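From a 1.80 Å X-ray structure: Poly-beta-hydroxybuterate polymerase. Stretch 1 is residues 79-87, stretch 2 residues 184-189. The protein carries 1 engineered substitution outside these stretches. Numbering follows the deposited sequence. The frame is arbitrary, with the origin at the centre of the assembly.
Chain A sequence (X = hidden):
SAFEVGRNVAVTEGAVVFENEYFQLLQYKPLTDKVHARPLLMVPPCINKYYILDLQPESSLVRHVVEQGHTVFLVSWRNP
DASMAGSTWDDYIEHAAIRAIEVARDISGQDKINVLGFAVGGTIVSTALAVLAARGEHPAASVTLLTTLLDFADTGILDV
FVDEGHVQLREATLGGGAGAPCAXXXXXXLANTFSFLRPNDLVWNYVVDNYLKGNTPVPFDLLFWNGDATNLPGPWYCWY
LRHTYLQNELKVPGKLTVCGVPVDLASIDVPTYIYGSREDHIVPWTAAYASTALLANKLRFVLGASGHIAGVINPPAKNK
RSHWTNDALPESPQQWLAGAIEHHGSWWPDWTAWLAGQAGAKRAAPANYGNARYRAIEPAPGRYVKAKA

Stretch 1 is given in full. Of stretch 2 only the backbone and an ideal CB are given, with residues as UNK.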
# COMPACT_ATOMS: atom_id res chain seq x y z
N ASN A 79 -16.62 -12.86 -32.19
CA ASN A 79 -16.76 -13.54 -30.90
C ASN A 79 -16.56 -15.03 -31.19
O ASN A 79 -17.46 -15.67 -31.73
CB ASN A 79 -18.13 -13.26 -30.28
CG ASN A 79 -18.14 -13.46 -28.78
OD1 ASN A 79 -17.16 -13.95 -28.23
ND2 ASN A 79 -19.24 -13.09 -28.12
N PRO A 80 -15.39 -15.60 -30.88
CA PRO A 80 -15.04 -16.90 -31.46
C PRO A 80 -15.98 -18.02 -31.02
O PRO A 80 -16.46 -18.05 -29.89
CB PRO A 80 -13.61 -17.15 -30.95
CG PRO A 80 -13.42 -16.21 -29.85
CD PRO A 80 -14.28 -15.02 -30.11
N ASP A 81 -16.24 -18.92 -31.96
CA ASP A 81 -17.00 -20.14 -31.74
C ASP A 81 -16.05 -21.33 -31.78
O ASP A 81 -14.83 -21.17 -31.80
CB ASP A 81 -18.11 -20.27 -32.79
CG ASP A 81 -17.57 -20.30 -34.22
OD1 ASP A 81 -16.36 -20.52 -34.43
OD2 ASP A 81 -18.38 -20.10 -35.15
N ALA A 82 -16.63 -22.53 -31.84
CA ALA A 82 -15.84 -23.75 -31.76
C ALA A 82 -14.79 -23.83 -32.86
O ALA A 82 -13.71 -24.38 -32.65
CB ALA A 82 -16.76 -24.97 -31.82
N SER A 83 -15.08 -23.26 -34.04
CA SER A 83 -14.15 -23.33 -35.15
C SER A 83 -12.85 -22.61 -34.85
O SER A 83 -11.83 -22.89 -35.49
CB SER A 83 -14.78 -22.75 -36.42
OG SER A 83 -15.04 -21.36 -36.27
N MET A 84 -12.86 -21.68 -33.89
CA MET A 84 -11.68 -20.90 -33.55
C MET A 84 -11.07 -21.30 -32.21
O MET A 84 -10.21 -20.59 -31.70
CB MET A 84 -12.04 -19.41 -33.56
CG MET A 84 -12.51 -18.95 -34.94
SD MET A 84 -13.10 -17.25 -34.87
CE MET A 84 -11.58 -16.36 -34.53
N ALA A 85 -11.49 -22.44 -31.65
CA ALA A 85 -11.00 -22.85 -30.33
C ALA A 85 -9.49 -23.08 -30.29
O ALA A 85 -8.92 -23.16 -29.20
CB ALA A 85 -11.74 -24.12 -29.89
N GLY A 86 -8.84 -23.19 -31.45
CA GLY A 86 -7.39 -23.33 -31.50
C GLY A 86 -6.63 -22.11 -31.95
O GLY A 86 -5.42 -22.21 -32.21
N SER A 87 -7.27 -20.94 -32.05
CA SER A 87 -6.61 -19.73 -32.51
C SER A 87 -5.56 -19.27 -31.50
O SER A 87 -5.76 -19.36 -30.29
CB SER A 87 -7.62 -18.61 -32.72
OG SER A 87 -8.64 -19.01 -33.62
N UNK A 184 -1.19 -26.78 -26.93
CA UNK A 184 -1.80 -28.04 -26.55
C UNK A 184 -3.23 -27.88 -26.03
O UNK A 184 -3.93 -28.88 -25.87
CB UNK A 184 -0.94 -28.72 -25.49
N UNK A 185 -3.67 -26.65 -25.80
CA UNK A 185 -5.00 -26.36 -25.30
C UNK A 185 -5.96 -26.10 -26.45
O UNK A 185 -5.59 -25.54 -27.48
CB UNK A 185 -4.97 -25.16 -24.35
N UNK A 186 -7.22 -26.47 -26.25
CA UNK A 186 -8.29 -25.98 -27.10
C UNK A 186 -9.42 -25.49 -26.20
O UNK A 186 -9.57 -25.93 -25.06
CB UNK A 186 -8.78 -27.06 -28.07
N UNK A 187 -10.20 -24.57 -26.71
CA UNK A 187 -11.40 -24.21 -25.99
C UNK A 187 -11.73 -22.75 -26.16
O UNK A 187 -11.01 -21.98 -26.80
CB UNK A 187 -11.25 -24.54 -24.50
N UNK A 188 -12.88 -22.39 -25.60
CA UNK A 188 -13.35 -21.02 -25.54
C UNK A 188 -13.55 -20.70 -24.07
O UNK A 188 -14.27 -21.42 -23.38
CB UNK A 188 -14.63 -20.82 -26.35
N UNK A 189 -12.90 -19.66 -23.60
CA UNK A 189 -13.04 -19.26 -22.21
C UNK A 189 -13.72 -17.90 -22.16
O UNK A 189 -13.27 -16.96 -22.83
CB UNK A 189 -11.68 -19.22 -21.51

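Position 184 lies far from stretch 1. Its ideal CB has nothing of that stretch within 5.5 Å, so the contact sets no preference. The deposited residue is Leu184, with rotamer m for chi1 and t for chi2. Its side chain does not reach stretch 1.

At position 185 the CA-to-CB bond points sideways and again meets nothing within 5.5 Å. The backbone is extended. Many side chains would serve. Leu185 is found, and the end of its side chain leads away from stretch 1.

Position 186 runs beside Ala85 and Gly86. Its CA-to-CB bond points sideways, with the ideal CB 4.1 Å from Ala85 O. A short side chain would touch little more. A long one could turn back over the turn from Met84 to Ser87, and toward the Ala82 carbonyl just before it, which offers an acceptor. Lysine, arginine, glutamine or methionine would all be reasonable. The residue is Arg186. Its chi3 of 70° helps bring the guanidinium back over the turn. One face of that group lies over Ala85 C and Gly86 CA, and NH2 of Arg186 is 3.8 Å from CA of Gly86. Because Gly86 has no side chain, the space is free: an ideal CB there would clash with Arg186 NH2 at 2.7 Å. NH1 of Arg186 sits 3.7 Å from O of Ala82, a contact without a hydrogen bond. CA of Arg186 also makes a CA-H...O contact of 3.6 Å with O of Ala85.

Position 187 has phi/psi of 146/175. With these angles a CB would be jammed against the carbonyl O of the residue before. That alone calls for glycine, whatever stretch 1 offers. The residue is Gly187. Its N donates a hydrogen bond to Ala85 O at 3.1 Å, with a nearly straight angle of 163°. This is the only hydrogen bond between the stretches, and it uses backbone atoms alone.

Position 188 is extended, with its CA-to-CB bond sideways. The ideal CB is 4.9 Å from Pro80 O. Beyond it lie the Pro80 ring, the backbone of Asp81 and the methyl of Ala85. A branched or flexible apolar side chain would suit, such as leucine, isoleucine or methionine. Leu188 is deposited, and the end of its side chain comes nearer stretch 1. CD1 packs on backbone, 3.4 Å from C of Asp81 and 3.6 Å from O of Pro80. CD2 meets CB of Pro80 at 4.0 Å and CB of Ala85 at 4.5 Å.

Position 189 is out of reach, so stretch 1 gives no guidance. It is Glu189.

Stretch 2, residues 184-189: LLRGLE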
# COMPACT_ATOMS: atom_id res chain seq x y z
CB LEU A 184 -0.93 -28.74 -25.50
CG LEU A 184 0.43 -29.23 -26.03
CD1 LEU A 184 1.22 -29.95 -24.93
CD2 LEU A 184 0.25 -30.14 -27.23
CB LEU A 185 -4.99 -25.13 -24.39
CG LEU A 185 -4.04 -25.22 -23.21
CD1 LEU A 185 -4.29 -24.05 -22.29
CD2 LEU A 185 -4.23 -26.53 -22.47
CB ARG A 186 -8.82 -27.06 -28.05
CG ARG A 186 -7.90 -27.35 -29.23
CD ARG A 186 -8.55 -28.32 -30.23
NE ARG A 186 -9.67 -27.71 -30.95
CZ ARG A 186 -9.56 -27.03 -32.10
NH1 ARG A 186 -10.64 -26.51 -32.67
NH2 ARG A 186 -8.37 -26.86 -32.66
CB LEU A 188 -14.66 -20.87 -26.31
CG LEU A 188 -14.62 -21.28 -27.77
CD1 LEU A 188 -16.02 -21.29 -28.36
CD2 LEU A 188 -13.70 -20.35 -28.54
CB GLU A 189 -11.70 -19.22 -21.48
CG GLU A 189 -11.19 -20.59 -21.12
CD GLU A 189 -12.14 -21.32 -20.17
OE1 GLU A 189 -12.96 -20.66 -19.47
OE2 GLU A 189 -12.06 -22.57 -20.12
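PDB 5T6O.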